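Side-chain contacts in putative exported protein (Bordetella pertussis Tohama I, PDB 2PFZ), which binds pyroglutamic acid as an extracytoplasmic solute receptor and probably hands it to a tripartite ATP-independent periplasmic (TRAP) transporter: residues A[17-20]-A[21-24]; A[233-236]-A[237-240]; A[43-46]-A[47-51]; A[215-218]-A[219-222]; A[247-250]-A[251-255]. All blocks are in the same frame, centred on the assembly; numbering follows the deposited sequence.

Interaction 1 (A[17-20]-A[21-24]); sequences ENLT and QFVK
Leu19 and Phe22, three residues apart on helix 14-30, meet on its buried side, where the Leu19 methyl CD2 lies 4.2 Å from Phe22 CD2. Large apolar groups suit this face because both must fill space against the rest of the fold. The ring is swung round with CG anti to the Phe22 backbone N (chi1 165°), a setting that turns its edge rather than its face toward Leu19 O, with Phe22 CD2 3.9 Å from that oxygen. Leu19 O is itself engaged, taking the amide of Val23 in a regular helical bond (Val23 N to Leu19 O, 2.9 Å). Packing is also tight at Val23: its CG2 occupies the crowded position between backbone N and carbonyl carbon and presses to within 3.1 Å of Thr20 O.

The outer side is looser. Thr20 and Lys24 run side by side and point the same way, touching only lightly through Thr20 CG2 and Lys24 CE at 4.1 Å, while the bond from Lys24 N to Thr20 O is weak at 3.3 Å. Lys24 carries an extended chain toward solvent, as befits a lysine here. Thr20 keeps its hydroxyl on the helix by bonding OG1 to Val16 O.

The helix is the connection in a beta-alpha-beta unit between the parallel strands 2-6 and 35-39. Leu19 and Phe22 rest on Leu5 of the first strand, and Val23 on Ile36 and Leu38 of the second. Phe22 also meets Tyr115 of strand 111-118 edge-to-face, while the amide of Asn18 bonds Ala235 O and Arg238 NH1 of helix 222-256.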
loop_
_atom_site.group_PDB
_atom_site.type_symbol
_atom_site.label_atom_id
_atom_site.label_comp_id
_atom_site.label_asym_id
_atom_site.label_seq_id
_atom_site.Cartn_x
_atom_site.Cartn_y
_atom_site.Cartn_z
ATOM N N GLU A 17 -3.402 -2.878 13.128
ATOM C CA GLU A 17 -3.224 -2.254 14.442
ATOM C C GLU A 17 -3.876 -0.865 14.440
ATOM O O GLU A 17 -4.617 -0.537 15.363
ATOM C CB GLU A 17 -1.743 -2.136 14.808
ATOM C CG GLU A 17 -1.503 -1.465 16.177
ATOM C CD GLU A 17 -0.014 -1.407 16.558
ATOM O OE1 GLU A 17 0.333 -0.780 17.601
ATOM O OE2 GLU A 17 0.815 -1.986 15.816
ATOM N N ASN A 18 -3.626 -0.064 13.399
ATOM C CA ASN A 18 -4.220 1.288 13.302
ATOM C C ASN A 18 -5.741 1.199 13.156
ATOM O O ASN A 18 -6.498 1.990 13.764
ATOM C CB ASN A 18 -3.627 2.066 12.111
ATOM C CG ASN A 18 -3.952 3.532 12.132
ATOM O OD1 ASN A 18 -3.901 4.184 13.177
ATOM N ND2 ASN A 18 -4.255 4.075 10.974
ATOM N N LEU A 19 -6.189 0.267 12.305
ATOM C CA LEU A 19 -7.636 0.102 12.058
ATOM C C LEU A 19 -8.362 -0.266 13.354
ATOM O O LEU A 19 -9.511 0.145 13.575
ATOM C CB LEU A 19 -7.912 -0.987 11.013
ATOM C CG LEU A 19 -7.743 -0.558 9.552
ATOM C CD1 LEU A 19 -7.603 -1.815 8.662
ATOM C CD2 LEU A 19 -8.936 0.272 9.113
ATOM N N THR A 20 -7.687 -1.064 14.174
ATOM C CA THR A 20 -8.204 -1.514 15.475
ATOM C C THR A 20 -8.437 -0.312 16.405
ATOM O O THR A 20 -9.500 -0.193 17.033
ATOM C CB THR A 20 -7.297 -2.609 16.085
ATOM O OG1 THR A 20 -7.320 -3.760 15.231
ATOM C CG2 THR A 20 -7.780 -3.039 17.475
ATOM N N GLN A 21 -7.471 0.598 16.454
ATOM C CA GLN A 21 -7.646 1.849 17.209
ATOM C C GLN A 21 -8.719 2.744 16.593
ATOM O O GLN A 21 -9.480 3.396 17.315
ATOM C CB GLN A 21 -6.325 2.612 17.338
ATOM C CG GLN A 21 -6.369 3.781 18.341
ATOM C CD GLN A 21 -6.945 3.395 19.703
ATOM O OE1 GLN A 21 -7.981 3.922 20.125
ATOM N NE2 GLN A 21 -6.290 2.465 20.387
ATOM N N PHE A 22 -8.762 2.780 15.260
ATOM C CA PHE A 22 -9.761 3.537 14.510
ATOM C C PHE A 22 -11.169 3.106 14.900
ATOM O O PHE A 22 -12.013 3.961 15.189
ATOM C CB PHE A 22 -9.535 3.343 13.005
ATOM C CG PHE A 22 -10.694 3.772 12.138
ATOM C CD1 PHE A 22 -11.030 5.106 12.010
ATOM C CD2 PHE A 22 -11.426 2.821 11.417
ATOM C CE1 PHE A 22 -12.092 5.507 11.208
ATOM C CE2 PHE A 22 -12.522 3.205 10.626
ATOM C CZ PHE A 22 -12.842 4.549 10.511
ATOM N N VAL A 23 -11.429 1.796 14.927
ATOM C CA VAL A 23 -12.794 1.345 15.207
ATOM C C VAL A 23 -13.178 1.719 16.652
ATOM O O VAL A 23 -14.325 2.098 16.910
ATOM C CB VAL A 23 -13.068 -0.163 14.854
ATOM C CG1 VAL A 23 -12.899 -0.436 13.390
ATOM C CG2 VAL A 23 -12.182 -1.092 15.649
ATOM N N LYS A 24 -12.212 1.625 17.574
ATOM C CA LYS A 24 -12.364 2.116 18.949
ATOM C C LYS A 24 -12.653 3.623 19.014
ATOM O O LYS A 24 -13.474 4.051 19.810
ATOM C CB LYS A 24 -11.117 1.798 19.790
ATOM C CG LYS A 24 -10.833 0.311 19.983
ATOM C CD LYS A 24 -9.634 0.088 20.868
ATOM C CE LYS A 24 -9.313 -1.410 20.959
ATOM N NZ LYS A 24 -8.063 -1.695 21.729
#

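Interaction 2 (A[233-236]-A[237-240]); sequences AQAE and ERGW
Gly239 N to Ala235 O, at 2.8 Å, and Arg238 N to Gln234 O, at 2.9 Å, are the shortest polar links in this turn of helix 222-256. The arginine bond is the straighter of the two, with 169° at the hydrogen. Gln234 O has a second neighbour: the Arg238 chain bends at chi3 (-36°) and brings its guanidinium back over the helix, so that this oxygen lies 4.1 Å above the plane, over the group's centre. The oxygen merely lies over that face; the N-H groups bond to helix 14-30, NH2 in a salt bridge with Asp25 and NH1 to Asn18.

Farther along, Glu236 O takes the amide of Trp240 and also lies in the plane of the indole, at its edge, 3.0 Å from Trp240 CD1. Glu236 and Trp240 run side by side in the same direction. The aliphatic part of the glutamate does the touching, with Glu236 CG 3.7 Å from Trp240 CD1, while its carboxylate plane stands 68° from the indole plane. Trp240 suits the place because it offers a broad apolar surface together with one N-H, which it gives to Ser116 O of strand 111-118; its ring also meets Phe92 edge-to-face. Gly239 suits a point where helix 14-30 comes close: the Asn18 amide packs on its CA, with no side chain in the way.

Glu236 OE1 bonds Tyr95 OH and accepts from Ser116 N, an environment consistent with an ionised carboxylate, while Asp25 probably balances the charge of Arg238. Polar ends thus tie this helix to its neighbours while their carbon stems pack along it.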
loop_
_atom_site.group_PDB
_atom_site.type_symbol
_atom_site.label_atom_id
_atom_site.label_comp_id
_atom_site.label_asym_id
_atom_site.label_seq_id
_atom_site.Cartn_x
_atom_site.Cartn_y
_atom_site.Cartn_z
ATOM N N ALA A 233 -9.558 11.187 10.418
ATOM C CA ALA A 233 -8.399 12.101 10.521
ATOM C C ALA A 233 -7.367 11.659 11.552
ATOM O O ALA A 233 -6.153 11.682 11.270
ATOM C CB ALA A 233 -8.855 13.566 10.789
ATOM N N GLN A 234 -7.832 11.268 12.743
ATOM C CA GLN A 234 -6.952 10.718 13.784
ATOM C C GLN A 234 -6.231 9.474 13.258
ATOM O O GLN A 234 -5.031 9.316 13.495
ATOM C CB GLN A 234 -7.742 10.387 15.073
ATOM C CG GLN A 234 -8.333 11.642 15.719
ATOM C CD GLN A 234 -9.227 11.388 16.947
ATOM O OE1 GLN A 234 -9.395 10.252 17.436
ATOM N NE2 GLN A 234 -9.811 12.466 17.445
ATOM N N ALA A 235 -6.958 8.611 12.533
ATOM C CA ALA A 235 -6.379 7.352 11.988
ATOM C C ALA A 235 -5.275 7.642 10.976
ATOM O O ALA A 235 -4.248 6.946 10.955
ATOM C CB ALA A 235 -7.457 6.481 11.344
ATOM N N GLU A 236 -5.495 8.646 10.126
ATOM C CA GLU A 236 -4.478 9.038 9.162
ATOM C C GLU A 236 -3.220 9.516 9.850
ATOM O O GLU A 236 -2.144 9.119 9.463
ATOM C CB GLU A 236 -4.956 10.108 8.200
ATOM C CG GLU A 236 -4.054 10.203 6.955
ATOM C CD GLU A 236 -4.659 11.047 5.868
ATOM O OE1 GLU A 236 -5.522 10.528 5.115
ATOM O OE2 GLU A 236 -4.251 12.235 5.736
ATOM N N GLU A 237 -3.370 10.387 10.848
ATOM C CA GLU A 237 -2.227 10.924 11.601
ATOM C C GLU A 237 -1.443 9.813 12.287
ATOM O O GLU A 237 -0.210 9.719 12.148
ATOM C CB GLU A 237 -2.710 11.964 12.642
ATOM C CG GLU A 237 -1.577 12.539 13.505
ATOM C CD GLU A 237 -1.765 14.006 13.890
ATOM O OE1 GLU A 237 -2.244 14.805 13.051
ATOM O OE2 GLU A 237 -1.402 14.361 15.042
ATOM N N ARG A 238 -2.173 8.966 13.012
ATOM C CA ARG A 238 -1.579 7.853 13.742
ATOM C C ARG A 238 -0.924 6.849 12.789
ATOM O O ARG A 238 0.119 6.299 13.110
ATOM C CB ARG A 238 -2.633 7.144 14.603
ATOM C CG ARG A 238 -2.109 5.985 15.481
ATOM C CD ARG A 238 -3.246 5.205 16.152
ATOM N NE ARG A 238 -4.340 6.063 16.537
ATOM C CZ ARG A 238 -5.584 6.058 16.043
ATOM N NH1 ARG A 238 -6.003 5.210 15.083
ATOM N NH2 ARG A 238 -6.418 6.945 16.546
ATOM N N GLY A 239 -1.560 6.584 11.645
ATOM C CA GLY A 239 -1.077 5.562 10.698
ATOM C C GLY A 239 0.248 5.977 10.062
ATOM O O GLY A 239 1.190 5.166 9.962
ATOM N N TRP A 240 0.336 7.234 9.640
ATOM C CA TRP A 240 1.606 7.728 9.078
ATOM C C TRP A 240 2.697 7.696 10.149
ATOM O O TRP A 240 3.846 7.323 9.869
ATOM C CB TRP A 240 1.449 9.142 8.502
ATOM C CG TRP A 240 0.794 9.135 7.161
ATOM C CD1 TRP A 240 -0.554 9.038 6.896
ATOM C CD2 TRP A 240 1.451 9.224 5.892
ATOM N NE1 TRP A 240 -0.768 9.057 5.537
ATOM C CE2 TRP A 240 0.449 9.166 4.897
ATOM C CE3 TRP A 240 2.795 9.363 5.499
ATOM C CZ2 TRP A 240 0.747 9.221 3.526
ATOM C CZ3 TRP A 240 3.091 9.412 4.122
ATOM C CH2 TRP A 240 2.081 9.351 3.164
#

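Interaction 3 (A[43-46]-A[47-51]); sequences SLYK and APEIK
The ring of Tyr45 receives Glu49 OE1 at its edge, near the ring plane and 3.8 Å from Tyr45 CD1. The two side chains cross at about a right angle, with ring and carboxylate planes 76° apart. Over the carboxylate lies Lys46 N, which donates to Glu49 OE1 (3.0 Å, nearly straight) from above the plane, 56° out of it. The motif is a beta turn, residues 46-49, on the way into helix 50-55: Glu49 N closes it on Lys46 O at 2.8 Å, the backbone angles of Ala47 and Pro48 fit type I, and the Glu49 carboxylate folds back onto the Lys46 amide.

Glutamate is the right length to fold back: with CG beside its own backbone N (chi1 -59°), an otherwise extended chain reaches the Lys46 amide. Lys46 and Glu49 run side by side, but their charged ends, NZ and OE2, stay 5.2 Å apart, a distant attraction at most. Pro48 fits a position whose nitrogen needs no partner, and the small Ala47 lies against Ala8, Asn68 and Gln163.

Ile50 supplies the apolar contact on the Tyr45 side, its CG1 lying 3.7 Å from Tyr45 CB and 3.4 Å from Lys46 O.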
loop_
_atom_site.group_PDB
_atom_site.type_symbol
_atom_site.label_atom_id
_atom_site.label_comp_id
_atom_site.label_asym_id
_atom_site.label_seq_id
_atom_site.Cartn_x
_atom_site.Cartn_y
_atom_site.Cartn_z
ATOM N N SER A 43 -10.157 -12.474 5.497
ATOM C CA SER A 43 -11.134 -13.484 5.929
ATOM C C SER A 43 -12.526 -13.321 5.306
ATOM O O SER A 43 -13.235 -14.326 5.098
ATOM C CB SER A 43 -11.231 -13.537 7.463
ATOM O OG SER A 43 -11.459 -12.260 8.025
ATOM N N LEU A 44 -12.916 -12.082 5.018
ATOM C CA LEU A 44 -14.236 -11.798 4.430
ATOM C C LEU A 44 -14.125 -11.468 2.953
ATOM O O LEU A 44 -14.775 -12.102 2.104
ATOM C CB LEU A 44 -14.905 -10.629 5.148
ATOM C CG LEU A 44 -16.342 -10.363 4.704
ATOM C CD1 LEU A 44 -17.245 -11.624 4.852
ATOM C CD2 LEU A 44 -16.895 -9.179 5.481
ATOM N N TYR A 45 -13.328 -10.444 2.656
ATOM C CA TYR A 45 -12.967 -10.144 1.276
ATOM C C TYR A 45 -11.457 -10.091 1.122
ATOM O O TYR A 45 -10.744 -9.707 2.064
ATOM C CB TYR A 45 -13.608 -8.820 0.863
ATOM C CG TYR A 45 -15.113 -8.931 0.834
ATOM C CD1 TYR A 45 -15.765 -9.572 -0.240
ATOM C CD2 TYR A 45 -15.887 -8.414 1.868
ATOM C CE1 TYR A 45 -17.137 -9.707 -0.260
ATOM C CE2 TYR A 45 -17.285 -8.527 1.845
ATOM C CZ TYR A 45 -17.897 -9.179 0.789
ATOM O OH TYR A 45 -19.290 -9.283 0.783
ATOM N N LYS A 46 -10.974 -10.479 -0.058
ATOM C CA LYS A 46 -9.521 -10.490 -0.347
ATOM C C LYS A 46 -9.106 -9.166 -0.982
ATOM O O LYS A 46 -9.959 -8.414 -1.434
ATOM C CB LYS A 46 -9.210 -11.620 -1.324
ATOM C CG LYS A 46 -9.429 -13.017 -0.760
ATOM C CD LYS A 46 -9.421 -13.994 -1.889
ATOM C CE LYS A 46 -9.150 -15.401 -1.412
ATOM N NZ LYS A 46 -10.203 -15.790 -0.481
ATOM N N ALA A 47 -7.804 -8.889 -1.025
ATOM C CA ALA A 47 -7.308 -7.585 -1.497
ATOM C C ALA A 47 -7.945 -7.119 -2.802
ATOM O O ALA A 47 -8.455 -5.973 -2.855
ATOM C CB ALA A 47 -5.775 -7.583 -1.615
ATOM N N PRO A 48 -7.952 -7.980 -3.848
ATOM C CA PRO A 48 -8.495 -7.512 -5.123
ATOM C C PRO A 48 -9.992 -7.233 -5.104
ATOM O O PRO A 48 -10.487 -6.564 -6.031
ATOM C CB PRO A 48 -8.217 -8.682 -6.085
ATOM C CG PRO A 48 -7.125 -9.481 -5.428
ATOM C CD PRO A 48 -7.465 -9.375 -3.958
ATOM N N GLU A 49 -10.677 -7.713 -4.058
ATOM C CA GLU A 49 -12.161 -7.681 -3.977
ATOM C C GLU A 49 -12.749 -6.509 -3.196
ATOM O O GLU A 49 -13.942 -6.204 -3.335
ATOM C CB GLU A 49 -12.685 -8.966 -3.340
ATOM C CG GLU A 49 -12.315 -10.230 -4.067
ATOM C CD GLU A 49 -12.631 -11.485 -3.275
ATOM O OE1 GLU A 49 -12.978 -11.395 -2.057
ATOM O OE2 GLU A 49 -12.481 -12.575 -3.885
ATOM N N ILE A 50 -11.928 -5.843 -2.391
ATOM C CA ILE A 50 -12.475 -4.951 -1.348
ATOM C C ILE A 50 -13.139 -3.687 -1.941
ATOM O O ILE A 50 -14.202 -3.242 -1.450
ATOM C CB ILE A 50 -11.453 -4.679 -0.196
ATOM C CG1 ILE A 50 -11.183 -5.972 0.598
ATOM C CG2 ILE A 50 -11.957 -3.577 0.754
ATOM C CD1 ILE A 50 -9.984 -5.901 1.539
ATOM N N LYS A 51 -12.575 -3.146 -3.024
ATOM C CA LYS A 51 -13.127 -1.915 -3.592
ATOM C C LYS A 51 -14.522 -2.188 -4.145
ATOM O O LYS A 51 -15.446 -1.401 -3.904
ATOM C CB LYS A 51 -12.233 -1.288 -4.675
ATOM C CG LYS A 51 -12.716 0.124 -5.180
ATOM C CD LYS A 51 -11.926 0.581 -6.458
ATOM C CE LYS A 51 -12.824 0.444 -7.733
ATOM N NZ LYS A 51 -13.922 -0.658 -7.595
#

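Interaction 4 (A[215-218]-A[219-222])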
loop_
_atom_site.group_PDB
_atom_site.type_symbol
_atom_site.label_atom_id
_atom_site.label_comp_id
_atom_site.label_asym_id
_atom_site.label_seq_id
_atom_site.Cartn_x
_atom_site.Cartn_y
_atom_site.Cartn_z
ATOM N N LYS A 215 -23.717 6.024 0.172
ATOM C CA LYS A 215 -25.090 5.720 0.635
ATOM C C LYS A 215 -25.103 5.286 2.103
ATOM O O LYS A 215 -25.965 5.717 2.874
ATOM C CB LYS A 215 -25.737 4.650 -0.250
ATOM C CG LYS A 215 -26.234 5.170 -1.580
ATOM C CD LYS A 215 -27.116 4.107 -2.237
ATOM C CE LYS A 215 -27.283 4.390 -3.722
ATOM N NZ LYS A 215 -27.995 3.249 -4.380
ATOM N N ALA A 216 -24.133 4.458 2.491
ATOM C CA ALA A 216 -24.021 4.001 3.880
ATOM C C ALA A 216 -23.703 5.174 4.812
ATOM O O ALA A 216 -24.231 5.262 5.932
ATOM C CB ALA A 216 -22.961 2.919 4.003
ATOM N N PHE A 217 -22.824 6.063 4.356
ATOM C CA PHE A 217 -22.432 7.246 5.125
ATOM C C PHE A 217 -23.654 8.162 5.367
ATOM O O PHE A 217 -23.896 8.633 6.500
ATOM C CB PHE A 217 -21.340 7.983 4.349
ATOM C CG PHE A 217 -20.860 9.238 5.017
ATOM C CD1 PHE A 217 -19.962 9.169 6.075
ATOM C CD2 PHE A 217 -21.306 10.484 4.575
ATOM C CE1 PHE A 217 -19.514 10.343 6.729
ATOM C CE2 PHE A 217 -20.867 11.658 5.195
ATOM C CZ PHE A 217 -19.952 11.586 6.270
ATOM N N ASP A 218 -24.399 8.384 4.282
ATOM C CA ASP A 218 -25.558 9.271 4.225
ATOM C C ASP A 218 -26.697 8.862 5.150
ATOM O O ASP A 218 -27.500 9.716 5.590
ATOM C CB ASP A 218 -26.068 9.345 2.783
ATOM C CG ASP A 218 -25.248 10.285 1.920
ATOM O OD1 ASP A 218 -24.320 10.935 2.441
ATOM O OD2 ASP A 218 -25.529 10.370 0.705
ATOM N N ALA A 219 -26.776 7.563 5.432
ATOM C CA ALA A 219 -27.798 7.019 6.315
ATOM C C ALA A 219 -27.548 7.358 7.782
ATOM O O ALA A 219 -28.467 7.273 8.604
ATOM C CB ALA A 219 -27.915 5.513 6.130
ATOM N N LEU A 220 -26.325 7.761 8.113
ATOM C CA LEU A 220 -25.965 8.074 9.494
ATOM C C LEU A 220 -26.421 9.482 9.839
ATOM O O LEU A 220 -26.510 10.345 8.970
ATOM C CB LEU A 220 -24.441 8.032 9.693
ATOM C CG LEU A 220 -23.574 6.848 9.239
ATOM C CD1 LEU A 220 -22.116 7.311 9.243
ATOM C CD2 LEU A 220 -23.754 5.604 10.098
ATOM N N ASP A 221 -26.650 9.720 11.122
ATOM C CA ASP A 221 -26.979 11.064 11.581
ATOM C C ASP A 221 -25.724 11.926 11.538
ATOM O O ASP A 221 -24.598 11.388 11.590
ATOM C CB ASP A 221 -27.609 11.036 12.978
ATOM C CG ASP A 221 -26.674 10.499 14.034
ATOM O OD1 ASP A 221 -26.856 9.340 14.439
ATOM O OD2 ASP A 221 -25.763 11.235 14.471
ATOM N N PRO A 222 -25.907 13.255 11.373
ATOM C CA PRO A 222 -24.806 14.228 11.282
ATOM C C PRO A 222 -23.691 14.103 12.315
ATOM O O PRO A 222 -22.525 14.215 11.940
ATOM C CB PRO A 222 -25.529 15.578 11.387
ATOM C CG PRO A 222 -26.826 15.304 10.702
ATOM C CD PRO A 222 -27.211 13.917 11.181
#
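Phe217 O is gripped by two donors: the backbone of Leu220, with Leu220 N 3.0 Å away, and the side-chain amide of Gln225 from the next helix. Leu220 N approaches from above the carbonyl plane, 52° out of it, the geometry of a tight turn rather than of a regular helix. The same oxygen is covered by the leucine side chain. With CG set beside its own backbone N (chi1 -50°), Leu220 folds back and brings CG to 3.3 Å from Phe217 O.

Ala219 marks a weakening of the regular bonding. Its amide is shared between two weak bonds, from Ala219 N to Lys215 O at 3.3 Å and to Ala216 O at 3.5 Å. This is a helix unwinding toward its C-terminal end: the regular pattern of helix 214-218 fades after Asp218, Leu220 turns to extended backbone angles, and the chain enters helix 222-256 through Asp221, the N-cap, whose carboxylate takes Thr224 N. A small alanine is well suited to the outer side of such a turn.

On the inner side Phe217 and Leu220 touch through their CD1 atoms at 4.3 Å, the methyl lying obliquely to the ring. Both are buried, and their bulk is spent on different neighbours: Phe217 packs on Leu228 and Lys229 of helix 222-256, while Leu220 reaches Trp3 of strand 2-6 and Thr1 at the start of the chain.

Interaction 5 (A[247-250]-A[251-255]); sequences NSWY and KEQLA
Trp249 and Gln253, four residues apart on helix 222-256, form an amide-aromatic stack. The planes of the Gln253 amide and the indole are only 5° apart, and Gln253 NE2 sits 3.7 Å above the ring, displaced toward its rim. Closer to the backbone, Gln253 CG makes a CH-pi contact over the six-membered ring of Trp249, 4.2 Å from its centroid. The bend of the glutamine at chi2 (75°) lays the amide flat along the indole. A glutamine suits the site: its methylenes pack on the ring while the flat amide covers more of it.

Trp249 also turns an edge to its neighbour Tyr250, with CE3 3.7 Å above the tyrosine ring. The three flat groups are therefore set in two ways, amide parallel to indole and indole edge against phenol face.

On another side of the helix Asn247 and Lys251 cross obliquely. The lysine chain, bent at chi2 and chi3, passes the amide with CD 3.8 Å from Asn247 ND2; its ammonium is drawn onward to a salt bridge with Asp200. Lysine serves because its stem can pass alongside the amide while the charge leaves. One turn on from Tyr250, Leu254 packs against its carbonyl: the Leu254 amide bonds Tyr250 O at 2.8 Å, and Leu254 CG comes within 3.3 Å of that same oxygen.

The tryptophan ring meets Phe187 of helix 183-188 edge-to-face, and Tyr250 touches Ser184 of that helix. Leu254 and Lys251 lie on Ile261 of strand 260-262, while Asn247 rests against the loop residues Pro120 and Pro121.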
loop_
_atom_site.group_PDB
_atom_site.type_symbol
_atom_site.label_atom_id
_atom_site.label_comp_id
_atom_site.label_asym_id
_atom_site.label_seq_id
_atom_site.Cartn_x
_atom_site.Cartn_y
_atom_site.Cartn_z
ATOM N N ASN A 247 9.321 1.431 11.014
ATOM C CA ASN A 247 10.152 1.043 9.876
ATOM C C ASN A 247 11.568 0.659 10.345
ATOM O O ASN A 247 12.098 -0.398 9.948
ATOM C CB ASN A 247 10.146 2.155 8.807
ATOM C CG ASN A 247 10.987 1.819 7.567
ATOM O OD1 ASN A 247 11.760 2.665 7.092
ATOM N ND2 ASN A 247 10.846 0.606 7.047
ATOM N N SER A 248 12.173 1.489 11.198
ATOM C CA SER A 248 13.505 1.149 11.720
ATOM C C SER A 248 13.429 -0.084 12.608
ATOM O O SER A 248 14.319 -0.907 12.566
ATOM C CB SER A 248 14.152 2.307 12.478
ATOM O OG SER A 248 13.269 2.783 13.470
ATOM N N TRP A 249 12.355 -0.225 13.389
ATOM C CA TRP A 249 12.193 -1.410 14.245
ATOM C C TRP A 249 12.153 -2.684 13.408
ATOM O O TRP A 249 12.786 -3.678 13.765
ATOM C CB TRP A 249 10.953 -1.275 15.152
ATOM C CG TRP A 249 10.836 -2.361 16.198
ATOM C CD1 TRP A 249 11.295 -2.327 17.481
ATOM C CD2 TRP A 249 10.203 -3.631 16.032
ATOM N NE1 TRP A 249 10.994 -3.510 18.131
ATOM C CE2 TRP A 249 10.326 -4.328 17.257
ATOM C CE3 TRP A 249 9.558 -4.261 14.953
ATOM C CZ2 TRP A 249 9.823 -5.623 17.438
ATOM C CZ3 TRP A 249 9.046 -5.550 15.134
ATOM C CH2 TRP A 249 9.193 -6.218 16.373
ATOM N N TYR A 250 11.455 -2.658 12.270
ATOM C CA TYR A 250 11.339 -3.876 11.474
ATOM C C TYR A 250 12.676 -4.234 10.865
ATOM O O TYR A 250 13.047 -5.402 10.867
ATOM C CB TYR A 250 10.252 -3.800 10.394
ATOM C CG TYR A 250 8.841 -3.900 10.929
ATOM C CD1 TYR A 250 8.353 -5.102 11.500
ATOM C CD2 TYR A 250 7.983 -2.805 10.860
ATOM C CE1 TYR A 250 7.054 -5.177 12.003
ATOM C CE2 TYR A 250 6.686 -2.880 11.341
ATOM C CZ TYR A 250 6.230 -4.058 11.910
ATOM O OH TYR A 250 4.948 -4.087 12.401
ATOM N N LYS A 251 13.387 -3.235 10.341
ATOM C CA LYS A 251 14.707 -3.454 9.738
ATOM C C LYS A 251 15.706 -4.088 10.723
ATOM O O LYS A 251 16.377 -5.059 10.377
ATOM C CB LYS A 251 15.269 -2.156 9.139
ATOM C CG LYS A 251 14.775 -1.897 7.715
ATOM C CD LYS A 251 14.512 -0.443 7.403
ATOM C CE LYS A 251 15.612 0.480 7.803
ATOM N NZ LYS A 251 15.474 1.803 7.100
ATOM N N GLU A 252 15.770 -3.555 11.942
ATOM C CA GLU A 252 16.669 -4.067 12.981
ATOM C C GLU A 252 16.210 -5.441 13.472
ATOM O O GLU A 252 17.029 -6.292 13.785
ATOM C CB GLU A 252 16.769 -3.084 14.162
ATOM C CG GLU A 252 17.387 -1.720 13.817
ATOM C CD GLU A 252 18.782 -1.832 13.241
ATOM O OE1 GLU A 252 19.657 -2.407 13.915
ATOM O OE2 GLU A 252 18.999 -1.359 12.102
ATOM N N GLN A 253 14.903 -5.674 13.519
ATOM C CA GLN A 253 14.398 -6.984 13.913
ATOM C C GLN A 253 14.680 -8.031 12.831
ATOM O O GLN A 253 15.081 -9.129 13.146
ATOM C CB GLN A 253 12.915 -6.914 14.306
ATOM C CG GLN A 253 12.472 -7.989 15.302
ATOM C CD GLN A 253 12.929 -7.757 16.750
ATOM O OE1 GLN A 253 12.774 -8.645 17.592
ATOM N NE2 GLN A 253 13.485 -6.576 17.042
ATOM N N LEU A 254 14.504 -7.677 11.560
ATOM C CA LEU A 254 14.878 -8.553 10.442
ATOM C C LEU A 254 16.359 -8.920 10.518
ATOM O O LEU A 254 16.733 -10.088 10.298
ATOM C CB LEU A 254 14.573 -7.881 9.095
ATOM C CG LEU A 254 13.088 -7.859 8.694
ATOM C CD1 LEU A 254 12.845 -6.950 7.506
ATOM C CD2 LEU A 254 12.575 -9.252 8.387
ATOM N N ALA A 255 17.194 -7.932 10.837
ATOM C CA ALA A 255 18.620 -8.190 11.071
ATOM C C ALA A 255 18.818 -9.147 12.242
ATOM O O ALA A 255 19.554 -10.129 12.111
ATOM C CB ALA A 255 19.402 -6.880 11.282
#

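In the fold
Interactions 1 and 2 are the one pair in direct touch: helices 14-30 and 222-256 lie together, their contact centres 10 Å apart, with Gln21 CG 3.3 Å from Arg238 CZ and Asn18 ND2 3.5 Å from Gly239 CA. Interaction 5 lies farther along the same long helix, its centre 22 Å from that of interaction 2. Interaction 4 precedes that helix, 42 Å from interaction 5 between centres and on the opposite side of the chain's centre. None of the contact residues belongs to the pyroglutamic acid pocket, but Ala47 of interaction 3 comes to about 7 Å from the ligand and Asn247 of interaction 5 to about 9 Å, both measured from the side chain.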